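PDB 3M3P: glutamine amido transferase from Methylobacillus flagellatus, which belongs to the glutamine amidotransferase family and probably has that family's fold, built around a central mixed beta-sheet. Local coordinates for residues A181-V184 against R185-S189. Sequence-based numbering, arbitrary orientation. Where two conformers were deposited one is given.
Sequences AHMV and REWCS
Met-183 and Trp-187, one turn apart on the amphipathic helix 181-190, run side by side on its buried face. Methionine's long, unbranched apolar chain, here with selenium in place of sulfur, bends at chi3 (66°) and brings CE over the rim of the six-membered ring, 4.0 Å from Trp-187 CZ2. Met-183 O lies over the same indole face, 3.3 Å from Trp-187 CG, and also accepts the backbone bond from Trp-187 N (2.9 Å), one of four i to i+4 bonds running from Arg-185 N to Cys-188 N. The indole NE1 is satisfied by Ser-14 O, while His-176 meets the ring edge-to-face. Compact, branched Val-184 packs against Ile-214 and Leu-218, with CG1 4.4 Å from SG of Cys-188, whose small side chain suits this buried face.

The solvent side is looser. In one of two conformers of Glu-186, OE2 lies tentatively at the imidazole edge, 3.4 Å from His-182 CD2, the planes 74° apart. His-182 NE2 and Glu-186 OE2 stay 4.5 Å apart without a salt bridge; a protonated imidazole might feel some attraction. Backbone bonds and apolar contacts thus define the buried side, while His-182 and Glu-186 offer at most a weak, changeable contact outside.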
loop_
_atom_site.group_PDB
_atom_site.type_symbol
_atom_site.label_atom_id
_atom_site.label_comp_id
_atom_site.label_asym_id
_atom_site.label_seq_id
_atom_site.Cartn_x
_atom_site.Cartn_y
_atom_site.Cartn_z
ATOM N N ALA A 181 -4.668 4.632 14.427
ATOM C CA ALA A 181 -4.480 5.955 15.002
ATOM C C ALA A 181 -3.121 6.141 15.640
ATOM O O ALA A 181 -2.466 7.175 15.468
ATOM C CB ALA A 181 -5.592 6.281 16.044
ATOM N N HIS A 182 -2.669 5.093 16.350
ATOM C CA HIS A 182 -1.397 5.222 17.067
ATOM C C HIS A 182 -0.194 5.342 16.128
ATOM O O HIS A 182 0.840 5.951 16.454
ATOM C CB HIS A 182 -1.234 4.107 18.088
ATOM C CG HIS A 182 -1.042 2.752 17.498
ATOM N ND1 HIS A 182 -2.059 2.027 16.934
ATOM C CD2 HIS A 182 0.096 2.007 17.333
ATOM C CE1 HIS A 182 -1.569 0.881 16.481
ATOM N NE2 HIS A 182 -0.271 0.833 16.721
HETATM N N MSE A 183 -0.319 4.786 14.926
HETATM C CA MSE A 183 0.704 4.904 13.918
HETATM C C MSE A 183 0.766 6.324 13.352
HETATM O O MSE A 183 1.848 6.834 13.144
HETATM C CB MSE A 183 0.396 3.932 12.792
HETATM C CG MSE A 183 0.502 2.444 13.193
HETATM SE SE MSE A 183 -0.195 1.220 11.892
HETATM C CE MSE A 183 1.117 1.574 10.503
ATOM N N VAL A 184 -0.388 6.936 13.090
ATOM C CA VAL A 184 -0.414 8.367 12.684
ATOM C C VAL A 184 0.301 9.204 13.735
ATOM O O VAL A 184 1.163 9.999 13.409
ATOM C CB VAL A 184 -1.879 8.871 12.449
ATOM C CG1 VAL A 184 -1.893 10.369 12.123
ATOM C CG2 VAL A 184 -2.558 8.069 11.330
ATOM N N ARG A 185 -0.035 8.993 15.004
ATOM C CA ARG A 185 0.630 9.724 16.071
ATOM C C ARG A 185 2.132 9.479 16.063
ATOM O O ARG A 185 2.904 10.402 16.232
ATOM C CB ARG A 185 0.014 9.352 17.434
ATOM C CG ARG A 185 -1.409 9.753 17.574
ATOM C CD ARG A 185 -1.907 9.533 18.964
ATOM N NE ARG A 185 -3.350 9.838 19.088
ATOM C CZ ARG A 185 -3.883 11.050 19.148
ATOM N NH1 ARG A 185 -3.145 12.145 19.113
ATOM N NH2 ARG A 185 -5.219 11.143 19.226
ATOM N N GLU A 186 2.545 8.229 15.947
ATOM C CA GLU A 186 3.976 7.844 15.938
ATOM C C GLU A 186 4.722 8.545 14.813
ATOM O O GLU A 186 5.809 9.107 14.996
ATOM C CB GLU A 186 4.091 6.295 15.820
ATOM C CG GLU A 186 3.840 5.546 17.158
ATOM C CD GLU A 186 3.351 4.096 17.130
ATOM O OE1 GLU A 186 3.481 3.367 16.051
ATOM O OE2 GLU A 186 2.801 3.787 18.274
ATOM N N TRP A 187 4.159 8.486 13.618
ATOM C CA TRP A 187 4.844 9.046 12.430
ATOM C C TRP A 187 4.979 10.530 12.605
ATOM O O TRP A 187 6.031 11.085 12.275
ATOM C CB TRP A 187 4.104 8.691 11.156
ATOM C CG TRP A 187 4.123 7.241 10.830
ATOM C CD1 TRP A 187 4.679 6.185 11.561
ATOM C CD2 TRP A 187 3.564 6.658 9.660
ATOM N NE1 TRP A 187 4.478 4.988 10.885
ATOM C CE2 TRP A 187 3.767 5.255 9.731
ATOM C CE3 TRP A 187 2.895 7.194 8.542
ATOM C CZ2 TRP A 187 3.328 4.398 8.738
ATOM C CZ3 TRP A 187 2.459 6.288 7.522
ATOM C CH2 TRP A 187 2.654 4.924 7.656
ATOM N N CYS A 188 3.935 11.211 13.067
ATOM C CA CYS A 188 4.021 12.636 13.321
ATOM C C CYS A 188 5.103 12.986 14.337
ATOM O O CYS A 188 5.780 14.031 14.219
ATOM C CB CYS A 188 2.695 13.213 13.775
ATOM S SG CYS A 188 1.414 13.251 12.421
ATOM N N SER A 189 5.277 12.133 15.339
ATOM C CA SER A 189 6.343 12.339 16.339
ATOM C C SER A 189 7.745 12.004 15.823
ATOM O O SER A 189 8.733 12.625 16.301
ATOM C CB SER A 189 6.022 11.485 17.546
ATOM O OG SER A 189 4.913 12.106 18.159
#